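Local structure of 2-dehydro-3-deoxy-D-arabinonate dehydratase (Sulfolobus solfataricus, 2Q18) at residues I161-D169 with P179-C187; N202-L210 with G222-I233. The protein catalyses the metal-dependent dehydration of 2-dehydro-3-deoxy-D-arabinonate to 2,5-dioxopentanoate, a step in a pentose oxidation pathway that leads from D-arabinonate to 2-oxoglutarate. All coordinates share one frame; numbering follows the deposited sequence.

Contact 1: residues I161-D169 with P179-C187; sequences IMDDVSARD and PQSKIYAGC. With PO4 (phosphate ion), chain B.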
loop_
_atom_site.group_PDB
_atom_site.type_symbol
_atom_site.label_atom_id
_atom_site.label_comp_id
_atom_site.label_asym_id
_atom_site.label_seq_id
_atom_site.Cartn_x
_atom_site.Cartn_y
_atom_site.Cartn_z
ATOM N N ILE A 161 28.191 -15.250 3.289
ATOM C CA ILE A 161 28.751 -16.227 2.358
ATOM C C ILE A 161 27.917 -16.175 1.090
ATOM O O ILE A 161 26.695 -16.160 1.168
ATOM C CB ILE A 161 28.672 -17.665 2.933
ATOM C CG1 ILE A 161 29.313 -17.735 4.322
ATOM C CG2 ILE A 161 29.297 -18.677 1.961
ATOM C CD1 ILE A 161 28.925 -18.978 5.124
ATOM N N MET A 162 28.558 -16.149 -0.074
ATOM C CA MET A 162 27.808 -16.263 -1.327
ATOM C C MET A 162 28.379 -17.360 -2.210
ATOM O O MET A 162 29.594 -17.539 -2.282
ATOM C CB MET A 162 27.750 -14.926 -2.095
ATOM C CG MET A 162 26.935 -14.968 -3.420
ATOM S SD MET A 162 26.432 -13.337 -4.088
ATOM C CE MET A 162 25.034 -12.997 -3.017
ATOM N N ASP A 163 27.485 -18.080 -2.878
ATOM C CA ASP A 163 27.869 -19.017 -3.922
ATOM C C ASP A 163 27.529 -18.384 -5.263
ATOM O O ASP A 163 26.356 -18.233 -5.605
ATOM C CB ASP A 163 27.116 -20.343 -3.739
ATOM C CG ASP A 163 27.565 -21.431 -4.711
ATOM O OD1 ASP A 163 28.361 -21.153 -5.634
ATOM O OD2 ASP A 163 27.102 -22.585 -4.547
ATOM N N ASP A 164 28.562 -18.011 -6.014
ATOM C CA ASP A 164 28.394 -17.527 -7.379
ATOM C C ASP A 164 28.381 -18.741 -8.309
ATOM O O ASP A 164 29.422 -19.151 -8.826
ATOM C CB ASP A 164 29.520 -16.534 -7.739
ATOM C CG ASP A 164 29.465 -16.051 -9.192
ATOM O OD1 ASP A 164 28.547 -16.434 -9.948
ATOM O OD2 ASP A 164 30.364 -15.278 -9.589
ATOM N N VAL A 165 27.200 -19.314 -8.512
ATOM C CA VAL A 165 27.054 -20.526 -9.321
ATOM C C VAL A 165 27.302 -20.182 -10.793
ATOM O O VAL A 165 26.634 -19.310 -11.361
ATOM C CB VAL A 165 25.666 -21.197 -9.125
ATOM C CG1 VAL A 165 25.629 -22.566 -9.789
ATOM C CG2 VAL A 165 25.322 -21.325 -7.637
ATOM N N SER A 166 28.264 -20.876 -11.400
ATOM C CA SER A 166 28.792 -20.478 -12.705
ATOM C C SER A 166 28.852 -21.623 -13.714
ATOM O O SER A 166 29.479 -22.654 -13.454
ATOM C CB SER A 166 30.190 -19.883 -12.534
ATOM O OG SER A 166 30.206 -18.900 -11.518
ATOM N N ALA A 167 28.210 -21.428 -14.866
ATOM C CA ALA A 167 28.307 -22.374 -15.974
ATOM C C ALA A 167 29.649 -22.179 -16.679
ATOM O O ALA A 167 29.738 -21.521 -17.722
ATOM C CB ALA A 167 27.150 -22.200 -16.929
ATOM N N ARG A 168 30.691 -22.749 -16.083
ATOM C CA ARG A 168 32.069 -22.549 -16.523
ATOM C C ARG A 168 32.330 -22.944 -17.979
ATOM O O ARG A 168 33.196 -22.359 -18.633
ATOM C CB ARG A 168 33.037 -23.275 -15.585
ATOM C CG ARG A 168 33.127 -22.685 -14.177
ATOM C CD ARG A 168 33.895 -21.352 -14.140
ATOM N NE ARG A 168 35.130 -21.404 -14.923
ATOM C CZ ARG A 168 36.266 -21.966 -14.512
ATOM N NH1 ARG A 168 36.347 -22.529 -13.311
ATOM N NH2 ARG A 168 37.326 -21.968 -15.308
ATOM N N ASP A 169 31.577 -23.919 -18.484
ATOM C CA ASP A 169 31.731 -24.358 -19.872
ATOM C C ASP A 169 31.278 -23.293 -20.865
ATOM O O ASP A 169 31.927 -23.088 -21.893
ATOM C CB ASP A 169 31.019 -25.696 -20.133
ATOM C CG ASP A 169 29.536 -25.663 -19.789
ATOM O OD1 ASP A 169 29.151 -24.980 -18.812
ATOM O OD2 ASP A 169 28.754 -26.337 -20.498
ATOM N N PRO A 179 27.449 -13.449 -19.146
ATOM C CA PRO A 179 26.137 -13.176 -18.526
ATOM C C PRO A 179 25.218 -14.407 -18.472
ATOM O O PRO A 179 24.599 -14.660 -17.437
ATOM C CB PRO A 179 25.535 -12.092 -19.430
ATOM C CG PRO A 179 26.721 -11.414 -20.039
ATOM C CD PRO A 179 27.724 -12.513 -20.258
ATOM N N GLN A 180 25.145 -15.156 -19.571
ATOM C CA GLN A 180 24.366 -16.391 -19.632
ATOM C C GLN A 180 24.883 -17.439 -18.644
ATOM O O GLN A 180 24.101 -18.203 -18.077
ATOM C CB GLN A 180 24.375 -16.974 -21.047
ATOM C CG GLN A 180 23.524 -16.219 -22.045
ATOM C CD GLN A 180 23.570 -16.841 -23.426
ATOM O OE1 GLN A 180 22.910 -17.850 -23.691
ATOM N NE2 GLN A 180 24.346 -16.235 -24.323
ATOM N N SER A 181 26.198 -17.457 -18.444
ATOM C CA SER A 181 26.831 -18.411 -17.541
ATOM C C SER A 181 26.620 -18.043 -16.072
ATOM O O SER A 181 26.831 -18.879 -15.185
ATOM C CB SER A 181 28.326 -18.507 -17.840
ATOM O OG SER A 181 29.039 -17.457 -17.214
ATOM N N LYS A 182 26.195 -16.800 -15.832
ATOM C CA LYS A 182 26.120 -16.235 -14.480
ATOM C C LYS A 182 24.710 -15.915 -13.987
ATOM O O LYS A 182 24.465 -15.963 -12.785
ATOM C CB LYS A 182 26.959 -14.954 -14.391
ATOM C CG LYS A 182 28.468 -15.152 -14.489
ATOM C CD LYS A 182 29.063 -15.595 -13.175
ATOM C CE LYS A 182 30.576 -15.663 -13.262
ATOM N NZ LYS A 182 31.153 -16.152 -11.976
ATOM N N ILE A 183 23.807 -15.568 -14.905
ATOM C CA ILE A 183 22.497 -15.001 -14.543
ATOM C C ILE A 183 21.343 -15.885 -15.007
ATOM O O ILE A 183 21.061 -15.979 -16.203
ATOM C CB ILE A 183 22.296 -13.550 -15.111
ATOM C CG1 ILE A 183 23.545 -12.683 -14.888
ATOM C CG2 ILE A 183 21.052 -12.888 -14.487
ATOM C CD1 ILE A 183 23.570 -11.383 -15.714
ATOM N N TYR A 184 20.672 -16.516 -14.044
ATOM C CA TYR A 184 19.552 -17.423 -14.309
ATOM C C TYR A 184 18.893 -17.819 -12.980
ATOM O O TYR A 184 19.426 -17.513 -11.913
ATOM C CB TYR A 184 20.023 -18.661 -15.099
ATOM C CG TYR A 184 21.122 -19.454 -14.421
ATOM C CD1 TYR A 184 20.813 -20.516 -13.570
ATOM C CD2 TYR A 184 22.467 -19.149 -14.630
ATOM C CE1 TYR A 184 21.814 -21.246 -12.934
ATOM C CE2 TYR A 184 23.479 -19.877 -14.000
ATOM C CZ TYR A 184 23.138 -20.926 -13.156
ATOM O OH TYR A 184 24.117 -21.662 -12.526
ATOM N N ALA A 185 17.735 -18.477 -13.036
ATOM C CA ALA A 185 17.034 -18.872 -11.812
ATOM C C ALA A 185 17.897 -19.823 -10.990
ATOM O O ALA A 185 18.332 -20.860 -11.490
ATOM C CB ALA A 185 15.686 -19.511 -12.137
ATOM N N GLY A 186 18.160 -19.448 -9.741
ATOM C CA GLY A 186 18.990 -20.250 -8.846
ATOM C C GLY A 186 20.487 -20.162 -9.097
ATOM O O GLY A 186 21.237 -21.059 -8.699
ATOM N N CYS A 187 20.931 -19.075 -9.734
ATOM C CA CYS A 187 22.347 -18.894 -10.082
ATOM C C CYS A 187 23.185 -18.441 -8.893
ATOM O O CYS A 187 24.416 -18.344 -8.981
ATOM C CB CYS A 187 22.485 -17.870 -11.204
ATOM S SG CYS A 187 22.019 -16.171 -10.713
HETATM P P PO4 B . 34.666 -14.637 -13.672
HETATM O O1 PO4 B . 33.940 -15.713 -12.900
HETATM O O2 PO4 B . 33.661 -13.749 -14.351
HETATM O O3 PO4 B . 35.504 -13.849 -12.701
HETATM O O4 PO4 B . 35.569 -15.253 -14.709
#

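Contact 2: residues N202-L210 with G222-I233; sequences NPYSLDITL and GSVNTNKMRRKI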
loop_
_atom_site.group_PDB
_atom_site.type_symbol
_atom_site.label_atom_id
_atom_site.label_comp_id
_atom_site.label_asym_id
_atom_site.label_seq_id
_atom_site.Cartn_x
_atom_site.Cartn_y
_atom_site.Cartn_z
ATOM N N ASN A 202 38.922 -8.738 10.933
ATOM C CA ASN A 202 39.741 -8.674 9.732
ATOM C C ASN A 202 39.153 -9.533 8.614
ATOM O O ASN A 202 39.267 -10.763 8.651
ATOM C CB ASN A 202 41.183 -9.095 10.042
ATOM C CG ASN A 202 42.145 -8.823 8.890
ATOM O OD1 ASN A 202 41.750 -8.376 7.811
ATOM N ND2 ASN A 202 43.423 -9.098 9.123
ATOM N N PRO A 203 38.517 -8.887 7.615
ATOM C CA PRO A 203 37.939 -9.607 6.478
ATOM C C PRO A 203 38.990 -10.324 5.635
ATOM O O PRO A 203 38.651 -11.236 4.880
ATOM C CB PRO A 203 37.258 -8.500 5.664
ATOM C CG PRO A 203 37.939 -7.246 6.074
ATOM C CD PRO A 203 38.294 -7.432 7.515
ATOM N N TYR A 204 40.250 -9.918 5.774
ATOM C CA TYR A 204 41.350 -10.521 5.018
ATOM C C TYR A 204 42.103 -11.581 5.824
ATOM O O TYR A 204 43.251 -11.912 5.524
ATOM C CB TYR A 204 42.288 -9.438 4.468
ATOM C CG TYR A 204 41.566 -8.438 3.590
ATOM C CD1 TYR A 204 41.317 -7.141 4.037
ATOM C CD2 TYR A 204 41.103 -8.800 2.324
ATOM C CE1 TYR A 204 40.639 -6.223 3.235
ATOM C CE2 TYR A 204 40.425 -7.896 1.519
ATOM C CZ TYR A 204 40.197 -6.612 1.979
ATOM O OH TYR A 204 39.527 -5.719 1.178
ATOM N N SER A 205 41.434 -12.119 6.841
ATOM C CA SER A 205 41.952 -13.246 7.608
ATOM C C SER A 205 40.818 -14.207 7.979
ATOM O O SER A 205 40.515 -14.407 9.154
ATOM C CB SER A 205 42.693 -12.761 8.856
ATOM O OG SER A 205 43.414 -13.827 9.442
ATOM N N LEU A 206 40.197 -14.791 6.959
ATOM C CA LEU A 206 39.077 -15.714 7.143
ATOM C C LEU A 206 39.272 -16.953 6.284
ATOM O O LEU A 206 39.693 -16.854 5.129
ATOM C CB LEU A 206 37.746 -15.045 6.764
ATOM C CG LEU A 206 37.307 -13.715 7.392
ATOM C CD1 LEU A 206 36.104 -13.158 6.635
ATOM C CD2 LEU A 206 36.993 -13.854 8.879
ATOM N N ASP A 207 38.953 -18.116 6.844
ATOM C CA ASP A 207 39.028 -19.368 6.096
ATOM C C ASP A 207 37.730 -19.640 5.348
ATOM O O ASP A 207 36.645 -19.559 5.925
ATOM C CB ASP A 207 39.365 -20.538 7.026
ATOM C CG ASP A 207 40.784 -20.464 7.566
ATOM O OD1 ASP A 207 41.738 -20.452 6.750
ATOM O OD2 ASP A 207 40.945 -20.417 8.808
ATOM N N ILE A 208 37.855 -19.950 4.063
ATOM C CA ILE A 208 36.722 -20.346 3.234
ATOM C C ILE A 208 36.920 -21.804 2.839
ATOM O O ILE A 208 37.968 -22.162 2.300
ATOM C CB ILE A 208 36.591 -19.467 1.960
ATOM C CG1 ILE A 208 36.495 -17.979 2.331
ATOM C CG2 ILE A 208 35.393 -19.919 1.103
ATOM C CD1 ILE A 208 36.456 -17.032 1.139
ATOM N N THR A 209 35.925 -22.640 3.124
ATOM C CA THR A 209 35.991 -24.059 2.778
ATOM C C THR A 209 34.791 -24.444 1.928
ATOM O O THR A 209 33.650 -24.175 2.306
ATOM C CB THR A 209 36.036 -24.954 4.041
ATOM O OG1 THR A 209 37.070 -24.492 4.921
ATOM C CG2 THR A 209 36.290 -26.421 3.673
ATOM N N LEU A 210 35.063 -25.058 0.778
ATOM C CA LEU A 210 34.027 -25.617 -0.081
ATOM C C LEU A 210 34.013 -27.145 -0.010
ATOM O O LEU A 210 35.067 -27.790 -0.069
ATOM C CB LEU A 210 34.225 -25.175 -1.538
ATOM C CG LEU A 210 33.414 -25.884 -2.635
ATOM C CD1 LEU A 210 31.923 -25.560 -2.550
ATOM C CD2 LEU A 210 33.948 -25.558 -4.022
ATOM N N GLY A 222 38.016 -28.221 -0.690
ATOM C CA GLY A 222 39.113 -27.280 -0.865
ATOM C C GLY A 222 38.905 -26.057 -0.000
ATOM O O GLY A 222 37.765 -25.675 0.292
ATOM N N SER A 223 40.004 -25.442 0.415
ATOM C CA SER A 223 39.939 -24.248 1.239
ATOM C C SER A 223 40.957 -23.192 0.809
ATOM O O SER A 223 41.962 -23.502 0.164
ATOM C CB SER A 223 40.119 -24.599 2.717
ATOM O OG SER A 223 41.436 -25.052 2.969
ATOM N N VAL A 224 40.666 -21.944 1.163
ATOM C CA VAL A 224 41.573 -20.822 0.957
ATOM C C VAL A 224 41.304 -19.785 2.047
ATOM O O VAL A 224 40.182 -19.688 2.563
ATOM C CB VAL A 224 41.427 -20.208 -0.469
ATOM C CG1 VAL A 224 40.118 -19.409 -0.608
ATOM C CG2 VAL A 224 42.635 -19.343 -0.819
ATOM N N ASN A 225 42.340 -19.040 2.419
ATOM C CA ASN A 225 42.182 -17.937 3.353
ATOM C C ASN A 225 42.073 -16.626 2.583
ATOM O O ASN A 225 42.695 -16.470 1.530
ATOM C CB ASN A 225 43.343 -17.892 4.349
ATOM C CG ASN A 225 43.072 -16.969 5.523
ATOM O OD1 ASN A 225 43.126 -15.744 5.393
ATOM N ND2 ASN A 225 42.785 -17.552 6.680
ATOM N N THR A 226 41.279 -15.694 3.106
ATOM C CA THR A 226 41.082 -14.394 2.455
ATOM C C THR A 226 42.337 -13.510 2.471
ATOM O O THR A 226 42.349 -12.439 1.849
ATOM C CB THR A 226 39.887 -13.609 3.051
ATOM O OG1 THR A 226 40.043 -13.491 4.469
ATOM C CG2 THR A 226 38.562 -14.300 2.735
ATOM N N ASN A 227 43.386 -13.956 3.167
ATOM C CA ASN A 227 44.690 -13.282 3.093
ATOM C C ASN A 227 45.357 -13.453 1.727
ATOM O O ASN A 227 46.373 -12.823 1.439
ATOM C CB ASN A 227 45.628 -13.692 4.247
ATOM C CG ASN A 227 45.997 -15.175 4.232
ATOM O OD1 ASN A 227 46.154 -15.789 3.177
ATOM N ND2 ASN A 227 46.158 -15.747 5.420
ATOM N N LYS A 228 44.760 -14.300 0.890
ATOM C CA LYS A 228 45.215 -14.503 -0.482
ATOM C C LYS A 228 44.510 -13.576 -1.475
ATOM O O LYS A 228 44.845 -13.570 -2.663
ATOM C CB LYS A 228 45.025 -15.968 -0.897
ATOM C CG LYS A 228 45.726 -16.973 0.017
ATOM C CD LYS A 228 47.219 -17.104 -0.291
ATOM C CE LYS A 228 48.036 -17.421 0.968
ATOM N NZ LYS A 228 47.366 -18.359 1.931
ATOM N N MET A 229 43.534 -12.801 -0.998
ATOM C CA MET A 229 42.859 -11.825 -1.856
ATOM C C MET A 229 43.810 -10.669 -2.152
ATOM O O MET A 229 44.349 -10.040 -1.237
ATOM C CB MET A 229 41.554 -11.318 -1.226
ATOM C CG MET A 229 40.530 -10.806 -2.254
ATOM S SD MET A 229 39.082 -9.948 -1.566
ATOM C CE MET A 229 38.491 -11.160 -0.384
ATOM N N ARG A 230 44.020 -10.415 -3.439
ATOM C CA ARG A 230 44.968 -9.406 -3.896
ATOM C C ARG A 230 44.240 -8.109 -4.255
ATOM O O ARG A 230 44.693 -7.016 -3.907
ATOM C CB ARG A 230 45.763 -9.946 -5.088
ATOM C CG ARG A 230 46.812 -8.998 -5.643
ATOM C CD ARG A 230 47.638 -9.688 -6.713
ATOM N NE ARG A 230 48.245 -8.748 -7.655
ATOM C CZ ARG A 230 47.653 -8.296 -8.760
ATOM N NH1 ARG A 230 46.420 -8.683 -9.076
ATOM N NH2 ARG A 230 48.294 -7.448 -9.553
ATOM N N ARG A 231 43.113 -8.242 -4.947
ATOM C CA ARG A 231 42.256 -7.109 -5.264
ATOM C C ARG A 231 41.312 -6.850 -4.091
ATOM O O ARG A 231 40.351 -7.594 -3.881
ATOM C CB ARG A 231 41.471 -7.388 -6.546
ATOM C CG ARG A 231 40.831 -6.161 -7.162
ATOM C CD ARG A 231 41.840 -5.338 -7.941
ATOM N NE ARG A 231 42.156 -5.931 -9.238
ATOM C CZ ARG A 231 42.617 -5.245 -10.277
ATOM N NH1 ARG A 231 42.873 -5.867 -11.421
ATOM N NH2 ARG A 231 42.811 -3.934 -10.176
ATOM N N LYS A 232 41.593 -5.796 -3.328
ATOM C CA LYS A 232 40.854 -5.512 -2.096
ATOM C C LYS A 232 39.398 -5.086 -2.336
ATOM O O LYS A 232 39.053 -4.584 -3.410
ATOM C CB LYS A 232 41.609 -4.501 -1.222
ATOM C CG LYS A 232 41.659 -3.070 -1.765
ATOM C CD LYS A 232 42.908 -2.325 -1.282
ATOM C CE LYS A 232 42.871 -2.037 0.219
ATOM N NZ LYS A 232 43.969 -1.121 0.638
ATOM N N ILE A 233 38.562 -5.297 -1.322
ATOM C CA ILE A 233 37.120 -5.057 -1.408
ATOM C C ILE A 233 36.798 -3.578 -1.655
ATOM O O ILE A 233 35.952 -3.258 -2.491
ATOM C CB ILE A 233 36.387 -5.581 -0.143
ATOM C CG1 ILE A 233 36.617 -7.092 0.006
ATOM C CG2 ILE A 233 34.892 -5.245 -0.198
ATOM C CD1 ILE A 233 36.276 -7.647 1.376
HETATM O O HOH W 1 42.616 -16.842 9.523
HETATM O O HOH W 2 45.662 -14.440 8.127
HETATM O O HOH W 3 42.314 -22.059 4.419
#

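Contact 1: residues I161-D169 with P179-C187
Lys182 and Asp164 form the salt bridge of this contact, NZ lying 2.7 Å from OD2 and meeting it from above the carboxylate plane, with the two side chains crossing at about a right angle. The lysine chain bends at chi2 (-80°) and then runs extended, which carries the ammonium group into a polar cluster: besides Asp164 and a second carboxylate, that of Glu143, Lys182 NZ donates to Ser166 OG at 2.9 Å and to O1 of the phosphate ion. Ser166 OG in turn donates a hydrogen bond to Asp164 O, 2.8 Å away. Two backbone bonds join the segments. Ala167 N reaches Ser181 O at 2.9 Å, in the carbonyl plane and nearly straight (170°), while Val165 N donates to Cys187 O in a more bent bond. Apolar contact is slight: Val165 CG1 lies 4.5 Å from Tyr184 CZ, and Cys187 CB covers one face of the tyrosine ring, whose hydroxyl is bonded to Ala132 O. A methionine in place of Lys182 would probably leave Asp164 OD2 and the phosphate without their positive mate. Asp164 and Glu143 are magnesium ligands and Lys182 binds substrate, so the bridge probably links the metal site to the substrate site.

Contact 2: residues N202-L210 with G222-I233
Thr226 turns OG1 between its backbone N and carbonyl carbon (chi1 54°), which sets the hydroxyl against the turn Asn202-Ser205, and Tyr204 swings its ring away from its own carbonyl carbon (chi1 -57°), out along the segment that leads to Ile233. OG1 of Thr226 is thus gripped twice, donating to Pro203 O at 2.7 Å and accepting from Leu206 N at 2.8 Å, while Thr226 N returns a bond to Leu206 O. The tyrosine works by its rim: Tyr204 OH accepts a hydrogen bond from Ile233 N at 2.7 Å, and Met229 SD lies at the ring edge, 3.9 Å from CE2, in a Met-aromatic contact. Further along, Asn225 ND2 meets Asp207 OD1 at 3.1 Å from above the carboxylate, their planes 86° apart. Asn225 OD1 meanwhile takes Asn227 N in an Asx turn, so both ends of the amide are fixed. Two waters link Ser205 OG to the amides of Asn225 and Asn227. Ile208 CD1 rests on Thr226 CG2, 3.8 Å away. Ile208 with Val224 and Leu210 with Gly222 are hydrogen-bonded pairs of an antiparallel beta hairpin; its strand 207-214 also pairs with strand 271-276, and the 3-10 segment 226-228 follows strand 217-225 where the hairpin opens.

Overall arrangement
The two contacts illustrate how one fold assigns different chemistry to different depths. Contact 1 is wholly buried and joins the end of strand 156-167 to helix 178-182 and the loop after it; charge dominates there, at a place where metal and substrate are bound. Contact 2, partly buried, holds two neighbouring strands of a separate five-stranded sheet, with regular backbone pairing, side-chain bonds of amides, hydroxyls and one carboxylate, and bound water on its exposed side. The centres of contact 1 and contact 2 lie about 20 Å apart, and the nearest atoms of contacts 1 and 2 about 6 Å, without touching. Strand 271-276 is a common neighbour, packing on Ile161 and Asp163 of segment 161-169 and on Leu206, Ile208 and Leu210 of contact 2.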